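Local atomic coordinates of CpuTA1 (Curtobacterium pusillum, PDB entry 5K3W), a protein that belongs to the class IV aminotransferase family of pyridoxal-5'-phosphate-dependent proteins and pairs with a second copy of itself as a dimer. Residues Thr2-Ala11 / Gly31-Gln41; Trp93-Tyr104 / Ser131-Gly139. All coordinates share one frame; numbering follows the deposited sequence.

Interaction 1: Thr2-Ala11 / Gly31-Gln41; sequences TRATLLTVTA and GFVLADFGAPQ. With GAB (3-aminobenzoic acid), chain D.
Leu6 and Phe37 meet where the chain, after pairing strand 32-35 antiparallel to strand 5-9, turns away from its neighbour. In the paired part, Thr8 and Val33 exchange two backbone hydrogen bonds. Leu7 and Leu34 form a non-hydrogen-bonded pair on the face turned to helix 90-108, their CD2 methyls 3.5 Å apart.

Leu6 lies on the other face. Its CB sits at the edge of the Phe37 ring, near its plane, 3.8 Å from Phe37 CB, and also lies by Phe37 CA and Ala35 O. With CG anti to the backbone N (chi1 174°), Leu6 CD2 comes 3.4 Å from Gln41 CG and also meets Gln41 CD, the two side chains arriving from opposite directions. A branched apolar side chain suits this place because one methyl can lie against the aliphatic part of Gln41 and against Ala35 at once. Ala4 CB covers one face of the Phe37 ring, 3.5 Å from its centroid, a CH-pi contact that suits a small methyl.

Asp36 OD1 accepts from Gly38 N (2.7 Å), and Asp36 O takes Gln41 NE2 and Ala39 N from opposite faces of its plane. A water joins Thr8 OG1 to Gln41 OE1. Phe37 packs on Thr45, and Leu6 on Ile44, of the second subunit.

Arg3 lies along the 3-aminobenzoic acid ring, from CB near C1 to Arg3 NH1 3.5 Å from C4, while its NH2 has a salt bridge to Asp137.

The arrangement is an antiparallel pair at one margin of this chain's six-stranded antiparallel sheet, followed by an Asx turn within a type I beta turn.

Interaction 2: Trp93-Tyr104 / Ser131-Gly139; sequences WREAVLAGVADY and SGWVFVDEG
Residues 93-104 of helix 90-108 lie over strand 131-138 with the segment axes 8.0 Å apart at closest approach and their N-to-C directions 34° apart. Gly132, Val134 and Val136 lie on the strand face turned to the helix.

At one end the six-membered part of the Trp93 indole reaches down to the strand. CG stands anti to the carbonyl carbon (chi1 -74°), which carries the ring to the backbone: Trp93 CZ3 lies 3.3 Å from Trp133 O, which meets the indole at its edge and in its plane. Trp93 CZ3 is also 3.5 Å from Val134 CG2. Gly132, with no side chain, lets the indole come up beside its CA. The pyrrole N-H of Trp93 is bonded to Pro12 O.

Val134 spreads its two methyls over the helix. CG2 touches Ala96 CB as well as the indole, while Val134 CG1 is 4.0 Å from Val97 CG2, the two valines crossing at about a right angle. Two residues along the strand, and about one helical turn on from Ala96, Val136 CG2 rests 3.7 Å from Gly100 C; a glycine suits this place because it lets the valine methyl come up to the helix backbone.

Tyr104 closes the other end. Tyr104 CB is 3.9 Å from Val136 CG1, and with CG anti to the backbone N (chi1 -174°) the ring extends along the strand to place Tyr104 CE2 3.8 Å from Asp137 CA; its hydroxyl reaches as far as Glu138. The carboxylate of Asp137 has a salt bridge to Arg3.

Between helix and strand the contact is thus made mostly by methyls, ring carbons and backbone, and the polar groups of Trp93 and Asp137 find partners outside it. Such a buried interface would be held mainly by dispersion and the exclusion of water.

How the interactions relate
The two contacts have centres about 9 Å apart and share one six-stranded antiparallel sheet, in which strand 5-9 lies between strands 32-35 and 131-138. Along the chain they come in series, interaction 1 closing before interaction 2 opens. Leu7 N and Val134 O, 2.7 Å apart, probably form one of the backbone bonds joining them. Helix 90-108 also spans both: Thr5 OG1 is probably bonded to Asp103 OD2 (2.7 Å), and Phe32 packs on Glu95, Ala96 and Ala99. The amino-terminal strands are thereby built into the same layer as the helix-covered strand, and both contacts touch the second subunit.

Interaction 1: Thr2-Ala11 / Gly31-Gln41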
loop_
_atom_site.group_PDB
_atom_site.type_symbol
_atom_site.label_atom_id
_atom_site.label_comp_id
_atom_site.label_asym_id
_atom_site.label_seq_id
_atom_site.Cartn_x
_atom_site.Cartn_y
_atom_site.Cartn_z
ATOM N N THR A 2 21.596 7.143 17.555
ATOM C CA THR A 2 21.631 6.293 16.373
ATOM C C THR A 2 22.432 6.985 15.275
ATOM O O THR A 2 22.575 8.206 15.290
ATOM C CB THR A 2 20.216 5.973 15.876
ATOM O OG1 THR A 2 20.259 4.899 14.916
ATOM C CG2 THR A 2 19.605 7.179 15.231
ATOM N N ARG A 3 22.977 6.210 14.336
ATOM C CA ARG A 3 23.798 6.799 13.282
ATOM C C ARG A 3 22.959 7.680 12.366
ATOM O O ARG A 3 23.289 8.848 12.143
ATOM C CB ARG A 3 24.498 5.703 12.481
ATOM C CG ARG A 3 25.552 6.200 11.499
ATOM C CD ARG A 3 26.020 5.027 10.657
ATOM N NE ARG A 3 24.917 4.486 9.866
ATOM C CZ ARG A 3 24.863 3.245 9.388
ATOM N NH1 ARG A 3 25.855 2.398 9.624
ATOM N NH2 ARG A 3 23.809 2.849 8.680
ATOM N N ALA A 4 21.851 7.139 11.860
ATOM C CA ALA A 4 20.950 7.868 10.977
ATOM C C ALA A 4 20.365 9.103 11.654
ATOM O O ALA A 4 20.207 9.161 12.875
ATOM C CB ALA A 4 19.815 6.953 10.511
ATOM N N THR A 5 20.045 10.102 10.839
ATOM C CA THR A 5 19.378 11.314 11.283
ATOM C C THR A 5 17.898 11.185 10.967
ATOM O O THR A 5 17.527 10.605 9.942
ATOM C CB THR A 5 19.931 12.560 10.581
ATOM O OG1 THR A 5 21.293 12.772 10.954
ATOM C CG2 THR A 5 19.127 13.784 10.965
ATOM N N LEU A 6 17.062 11.719 11.855
ATOM C CA LEU A 6 15.623 11.769 11.654
ATOM C C LEU A 6 15.131 13.183 11.935
ATOM O O LEU A 6 15.502 13.786 12.950
ATOM C CB LEU A 6 14.880 10.766 12.568
ATOM C CG LEU A 6 13.336 10.880 12.494
ATOM C CD1 LEU A 6 12.790 10.520 11.111
ATOM C CD2 LEU A 6 12.654 10.064 13.550
ATOM N N LEU A 7 14.282 13.697 11.049
ATOM C CA LEU A 7 13.630 14.983 11.235
ATOM C C LEU A 7 12.130 14.774 11.167
ATOM O O LEU A 7 11.622 14.190 10.202
ATOM C CB LEU A 7 14.070 15.996 10.175
ATOM C CG LEU A 7 15.531 16.456 10.243
ATOM C CD1 LEU A 7 16.052 16.716 8.859
ATOM C CD2 LEU A 7 15.676 17.710 11.093
ATOM N N THR A 8 11.431 15.212 12.207
ATOM C CA THR A 8 9.983 15.302 12.173
ATOM C C THR A 8 9.604 16.571 11.435
ATOM O O THR A 8 10.042 17.658 11.817
ATOM C CB THR A 8 9.420 15.337 13.583
ATOM O OG1 THR A 8 9.867 14.189 14.294
ATOM C CG2 THR A 8 7.899 15.352 13.551
ATOM N N VAL A 9 8.809 16.445 10.381
ATOM C CA VAL A 9 8.317 17.609 9.658
ATOM C C VAL A 9 6.984 18.012 10.284
ATOM O O VAL A 9 5.973 17.317 10.131
ATOM C CB VAL A 9 8.180 17.323 8.160
ATOM C CG1 VAL A 9 7.657 18.564 7.433
ATOM C CG2 VAL A 9 9.532 16.874 7.581
ATOM N N THR A 10 6.982 19.121 11.019
ATOM C CA THR A 10 5.762 19.557 11.690
ATOM C C THR A 10 4.900 20.476 10.835
ATOM O O THR A 10 3.791 20.816 11.245
ATOM C CB THR A 10 6.096 20.272 12.994
ATOM O OG1 THR A 10 6.896 21.426 12.698
ATOM C CG2 THR A 10 6.863 19.346 13.923
ATOM N N ALA A 11 5.379 20.908 9.672
ATOM C CA ALA A 11 4.585 21.720 8.748
ATOM C C ALA A 11 4.725 21.134 7.351
ATOM O O ALA A 11 5.254 21.771 6.440
ATOM C CB ALA A 11 5.014 23.188 8.785
ATOM N N GLY A 31 9.557 24.476 10.670
ATOM C CA GLY A 31 8.679 23.443 10.177
ATOM C C GLY A 31 9.194 22.038 10.376
ATOM O O GLY A 31 8.549 21.088 9.910
ATOM N N PHE A 32 10.326 21.876 11.061
ATOM C CA PHE A 32 10.895 20.562 11.310
ATOM C C PHE A 32 11.849 20.669 12.490
ATOM O O PHE A 32 12.399 21.735 12.770
ATOM C CB PHE A 32 11.620 20.021 10.068
ATOM C CG PHE A 32 12.715 20.927 9.575
ATOM C CD1 PHE A 32 13.965 20.929 10.189
ATOM C CD2 PHE A 32 12.484 21.806 8.532
ATOM C CE1 PHE A 32 14.971 21.780 9.750
ATOM C CE2 PHE A 32 13.472 22.664 8.096
ATOM C CZ PHE A 32 14.721 22.650 8.698
ATOM N N VAL A 33 12.055 19.541 13.166
ATOM C CA VAL A 33 12.966 19.450 14.301
ATOM C C VAL A 33 13.583 18.058 14.308
ATOM O O VAL A 33 12.960 17.082 13.885
ATOM C CB VAL A 33 12.250 19.722 15.646
ATOM C CG1 VAL A 33 11.568 21.083 15.628
ATOM C CG2 VAL A 33 11.227 18.624 15.915
ATOM N N LEU A 34 14.817 17.968 14.797
ATOM C CA LEU A 34 15.472 16.673 14.912
ATOM C C LEU A 34 14.732 15.780 15.904
ATOM O O LEU A 34 14.138 16.256 16.877
ATOM C CB LEU A 34 16.920 16.850 15.353
ATOM C CG LEU A 34 17.847 17.485 14.327
ATOM C CD1 LEU A 34 19.120 17.943 15.010
ATOM C CD2 LEU A 34 18.168 16.505 13.206
ATOM N N ALA A 35 14.770 14.472 15.640
ATOM C CA ALA A 35 14.227 13.456 16.530
ATOM C C ALA A 35 15.122 12.215 16.485
ATOM O O ALA A 35 15.962 12.055 15.596
ATOM C CB ALA A 35 12.776 13.110 16.155
ATOM N N ASP A 36 14.930 11.321 17.451
ATOM C CA ASP A 36 15.770 10.132 17.585
ATOM C C ASP A 36 15.291 9.036 16.626
ATOM O O ASP A 36 14.254 8.395 16.848
ATOM C CB ASP A 36 15.770 9.665 19.040
ATOM C CG ASP A 36 16.504 8.335 19.250
ATOM O OD1 ASP A 36 17.107 7.810 18.276
ATOM O OD2 ASP A 36 16.481 7.822 20.404
ATOM N N PHE A 37 16.073 8.806 15.571
ATOM C CA PHE A 37 15.776 7.769 14.593
ATOM C C PHE A 37 15.597 6.394 15.228
ATOM O O PHE A 37 14.937 5.536 14.634
ATOM C CB PHE A 37 16.910 7.751 13.568
ATOM C CG PHE A 37 16.832 6.635 12.568
ATOM C CD1 PHE A 37 16.196 6.817 11.349
ATOM C CD2 PHE A 37 17.435 5.422 12.825
ATOM C CE1 PHE A 37 16.149 5.794 10.403
ATOM C CE2 PHE A 37 17.380 4.392 11.895
ATOM C CZ PHE A 37 16.737 4.579 10.681
ATOM N N GLY A 38 16.174 6.169 16.416
ATOM C CA GLY A 38 16.147 4.891 17.095
ATOM C C GLY A 38 14.950 4.642 17.971
ATOM O O GLY A 38 14.708 3.501 18.363
ATOM N N ALA A 39 14.225 5.607 18.251
ATOM C CA ALA A 39 13.033 5.518 19.071
ATOM C C ALA A 39 11.775 5.462 18.207
ATOM O O ALA A 39 11.755 5.970 17.082
ATOM C CB ALA A 39 12.942 6.722 20.011
ATOM N N PRO A 40 10.707 4.854 18.709
ATOM C CA PRO A 40 9.436 4.877 17.970
ATOM C C PRO A 40 8.985 6.301 17.683
ATOM O O PRO A 40 9.097 7.194 18.521
ATOM C CB PRO A 40 8.461 4.161 18.912
ATOM C CG PRO A 40 9.129 4.212 20.268
ATOM C CD PRO A 40 10.598 4.149 19.997
ATOM N N GLN A 41 8.444 6.503 16.493
ATOM C CA GLN A 41 8.073 7.840 16.065
ATOM C C GLN A 41 6.680 7.957 15.468
ATOM O O GLN A 41 6.191 9.083 15.340
ATOM C CB GLN A 41 9.091 8.364 15.041
ATOM C CG GLN A 41 10.487 8.541 15.616
ATOM C CD GLN A 41 10.575 9.687 16.615
ATOM O OE1 GLN A 41 9.714 10.566 16.660
ATOM N NE2 GLN A 41 11.626 9.683 17.417
HETATM C "C1'" GAB D . 26.318 4.995 15.731
HETATM O "O1'" GAB D . 26.955 6.078 15.613
HETATM O "O2'" GAB D . 25.447 4.819 16.657
HETATM C C1 GAB D . 26.674 3.921 14.697
HETATM C C2 GAB D . 25.913 2.759 14.536
HETATM C C3 GAB D . 26.280 1.824 13.576
HETATM C C4 GAB D . 27.398 2.047 12.785
HETATM C C5 GAB D . 28.149 3.201 12.946
HETATM C C6 GAB D . 27.791 4.144 13.897
HETATM N N3 GAB D . 25.515 0.601 13.409
HETATM O O HOH W 1 19.028 5.968 19.001
HETATM O O HOH W 2 18.441 12.490 14.301
HETATM O O HOH W 3 8.344 12.269 15.137
#

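Interaction 2: Trp93-Tyr104 / Ser131-Gly139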
loop_
_atom_site.group_PDB
_atom_site.type_symbol
_atom_site.label_atom_id
_atom_site.label_comp_id
_atom_site.label_asym_id
_atom_site.label_seq_id
_atom_site.Cartn_x
_atom_site.Cartn_y
_atom_site.Cartn_z
ATOM N N TRP A 93 10.269 21.050 3.061
ATOM C CA TRP A 93 10.886 19.768 2.747
ATOM C C TRP A 93 12.321 19.947 2.244
ATOM O O TRP A 93 13.230 19.202 2.645
ATOM C CB TRP A 93 10.027 19.024 1.726
ATOM C CG TRP A 93 8.780 18.462 2.318
ATOM C CD1 TRP A 93 7.528 19.014 2.276
ATOM C CD2 TRP A 93 8.654 17.231 3.051
ATOM N NE1 TRP A 93 6.635 18.203 2.937
ATOM C CE2 TRP A 93 7.297 17.101 3.419
ATOM C CE3 TRP A 93 9.558 16.223 3.421
ATOM C CZ2 TRP A 93 6.818 16.000 4.145
ATOM C CZ3 TRP A 93 9.086 15.125 4.142
ATOM C CH2 TRP A 93 7.726 15.025 4.501
ATOM N N ARG A 94 12.548 20.940 1.377
ATOM C CA ARG A 94 13.909 21.221 0.927
ATOM C C ARG A 94 14.815 21.515 2.116
ATOM O O ARG A 94 15.876 20.902 2.282
ATOM C CB ARG A 94 13.903 22.392 -0.054
ATOM C CG ARG A 94 15.286 22.784 -0.535
ATOM C CD ARG A 94 15.258 23.999 -1.454
ATOM N NE ARG A 94 14.340 23.832 -2.581
ATOM C CZ ARG A 94 13.244 24.569 -2.784
ATOM N NH1 ARG A 94 12.916 25.547 -1.947
ATOM N NH2 ARG A 94 12.480 24.335 -3.841
ATOM N N GLU A 95 14.393 22.443 2.971
ATOM C CA GLU A 95 15.187 22.784 4.141
ATOM C C GLU A 95 15.389 21.565 5.028
ATOM O O GLU A 95 16.488 21.351 5.559
ATOM C CB GLU A 95 14.515 23.928 4.907
ATOM C CG GLU A 95 14.793 25.314 4.305
ATOM C CD GLU A 95 16.176 25.862 4.686
ATOM O OE1 GLU A 95 16.428 26.024 5.896
ATOM O OE2 GLU A 95 17.017 26.113 3.791
ATOM N N ALA A 96 14.343 20.742 5.180
ATOM C CA ALA A 96 14.442 19.568 6.039
ATOM C C ALA A 96 15.487 18.591 5.520
ATOM O O ALA A 96 16.267 18.041 6.302
ATOM C CB ALA A 96 13.084 18.874 6.167
ATOM N N VAL A 97 15.527 18.365 4.205
ATOM C CA VAL A 97 16.479 17.403 3.655
ATOM C C VAL A 97 17.911 17.901 3.826
ATOM O O VAL A 97 18.812 17.135 4.196
ATOM C CB VAL A 97 16.149 17.117 2.178
ATOM C CG1 VAL A 97 17.281 16.365 1.517
ATOM C CG2 VAL A 97 14.824 16.350 2.053
ATOM N N LEU A 98 18.145 19.193 3.566
ATOM C CA LEU A 98 19.496 19.736 3.671
ATOM C C LEU A 98 19.974 19.770 5.118
ATOM O O LEU A 98 21.135 19.460 5.399
ATOM C CB LEU A 98 19.546 21.126 3.045
ATOM C CG LEU A 98 19.273 21.111 1.542
ATOM C CD1 LEU A 98 19.341 22.500 0.937
ATOM C CD2 LEU A 98 20.261 20.177 0.872
ATOM N N ALA A 99 19.097 20.138 6.050
ATOM C CA ALA A 99 19.458 20.074 7.461
ATOM C C ALA A 99 19.787 18.644 7.876
ATOM O O ALA A 99 20.730 18.405 8.651
ATOM C CB ALA A 99 18.322 20.633 8.314
ATOM N N GLY A 100 19.022 17.678 7.361
ATOM C CA GLY A 100 19.294 16.288 7.670
ATOM C C GLY A 100 20.639 15.834 7.135
ATOM O O GLY A 100 21.405 15.166 7.833
ATOM N N VAL A 101 20.950 16.188 5.891
ATOM C CA VAL A 101 22.269 15.850 5.373
ATOM C C VAL A 101 23.337 16.527 6.216
ATOM O O VAL A 101 24.365 15.926 6.554
ATOM C CB VAL A 101 22.384 16.221 3.880
ATOM C CG1 VAL A 101 23.836 16.132 3.425
ATOM C CG2 VAL A 101 21.511 15.280 3.036
ATOM N N ALA A 102 23.082 17.773 6.615
ATOM C CA ALA A 102 24.070 18.506 7.389
ATOM C C ALA A 102 24.287 17.842 8.740
ATOM O O ALA A 102 25.433 17.662 9.170
ATOM C CB ALA A 102 23.635 19.971 7.546
ATOM N N ASP A 103 23.198 17.444 9.409
ATOM C CA ASP A 103 23.334 16.844 10.733
ATOM C C ASP A 103 23.985 15.468 10.663
ATOM O O ASP A 103 24.814 15.121 11.514
ATOM C CB ASP A 103 21.979 16.735 11.418
ATOM C CG ASP A 103 22.072 16.001 12.736
ATOM O OD1 ASP A 103 22.329 16.665 13.766
ATOM O OD2 ASP A 103 21.911 14.755 12.738
ATOM N N TYR A 104 23.615 14.665 9.670
ATOM C CA TYR A 104 24.263 13.372 9.517
ATOM C C TYR A 104 25.772 13.536 9.374
ATOM O O TYR A 104 26.545 12.823 10.018
ATOM C CB TYR A 104 23.689 12.622 8.315
ATOM C CG TYR A 104 24.234 11.222 8.220
ATOM C CD1 TYR A 104 25.469 10.979 7.612
ATOM C CD2 TYR A 104 23.534 10.137 8.772
ATOM C CE1 TYR A 104 25.989 9.707 7.535
ATOM C CE2 TYR A 104 24.047 8.849 8.695
ATOM C CZ TYR A 104 25.277 8.641 8.075
ATOM O OH TYR A 104 25.809 7.378 7.993
ATOM N N SER A 131 1.064 13.845 8.412
ATOM C CA SER A 131 2.346 13.612 9.060
ATOM C C SER A 131 3.464 13.642 8.025
ATOM O O SER A 131 3.249 13.371 6.838
ATOM C CB SER A 131 2.365 12.265 9.792
ATOM O OG SER A 131 1.431 12.234 10.859
ATOM N N GLY A 132 4.664 13.958 8.500
ATOM C CA GLY A 132 5.831 14.047 7.635
ATOM C C GLY A 132 7.109 13.742 8.384
ATOM O O GLY A 132 7.252 14.066 9.565
ATOM N N TRP A 133 8.049 13.109 7.682
ATOM C CA TRP A 133 9.344 12.757 8.232
ATOM C C TRP A 133 10.390 12.786 7.130
ATOM O O TRP A 133 10.094 12.558 5.956
ATOM C CB TRP A 133 9.333 11.363 8.861
ATOM C CG TRP A 133 8.471 11.223 10.054
ATOM C CD1 TRP A 133 8.802 11.533 11.336
ATOM C CD2 TRP A 133 7.139 10.702 10.090
ATOM N NE1 TRP A 133 7.748 11.252 12.177
ATOM C CE2 TRP A 133 6.713 10.740 11.440
ATOM C CE3 TRP A 133 6.260 10.216 9.117
ATOM C CZ2 TRP A 133 5.442 10.304 11.846
ATOM C CZ3 TRP A 133 4.990 9.786 9.522
ATOM C CH2 TRP A 133 4.600 9.833 10.877
ATOM N N VAL A 134 11.628 13.038 7.531
ATOM C CA VAL A 134 12.794 12.861 6.679
ATOM C C VAL A 134 13.824 12.113 7.500
ATOM O O VAL A 134 14.095 12.496 8.643
ATOM C CB VAL A 134 13.388 14.207 6.202
ATOM C CG1 VAL A 134 14.609 13.967 5.297
ATOM C CG2 VAL A 134 12.355 15.045 5.494
ATOM N N PHE A 135 14.420 11.074 6.928
ATOM C CA PHE A 135 15.619 10.539 7.555
ATOM C C PHE A 135 16.733 10.355 6.534
ATOM O O PHE A 135 16.494 10.153 5.341
ATOM C CB PHE A 135 15.345 9.227 8.326
ATOM C CG PHE A 135 14.855 8.080 7.485
ATOM C CD1 PHE A 135 15.754 7.190 6.913
ATOM C CD2 PHE A 135 13.498 7.855 7.324
ATOM C CE1 PHE A 135 15.304 6.102 6.171
ATOM C CE2 PHE A 135 13.043 6.782 6.580
ATOM C CZ PHE A 135 13.947 5.904 6.000
ATOM N N VAL A 136 17.958 10.469 7.024
ATOM C CA VAL A 136 19.173 10.332 6.234
ATOM C C VAL A 136 19.991 9.181 6.811
ATOM O O VAL A 136 20.069 9.015 8.030
ATOM C CB VAL A 136 19.993 11.643 6.249
ATOM C CG1 VAL A 136 21.302 11.460 5.509
ATOM C CG2 VAL A 136 19.168 12.803 5.656
ATOM N N ASP A 137 20.604 8.389 5.943
ATOM C CA ASP A 137 21.373 7.261 6.440
ATOM C C ASP A 137 22.235 6.729 5.307
ATOM O O ASP A 137 22.055 7.087 4.138
ATOM C CB ASP A 137 20.467 6.163 6.997
ATOM C CG ASP A 137 21.229 5.125 7.805
ATOM O OD1 ASP A 137 22.412 5.372 8.128
ATOM O OD2 ASP A 137 20.637 4.072 8.141
ATOM N N GLU A 138 23.175 5.865 5.677
ATOM C CA GLU A 138 24.054 5.241 4.702
ATOM C C GLU A 138 23.257 4.322 3.789
ATOM O O GLU A 138 22.345 3.617 4.231
ATOM C CB GLU A 138 25.157 4.464 5.416
ATOM C CG GLU A 138 26.478 4.501 4.688
ATOM C CD GLU A 138 27.649 4.097 5.573
ATOM O OE1 GLU A 138 28.807 4.243 5.114
ATOM O OE2 GLU A 138 27.412 3.644 6.720
ATOM N N GLY A 139 23.593 4.350 2.499
ATOM C CA GLY A 139 22.878 3.545 1.541
ATOM C C GLY A 139 23.381 2.124 1.490
ATOM O O GLY A 139 24.468 1.799 1.967
#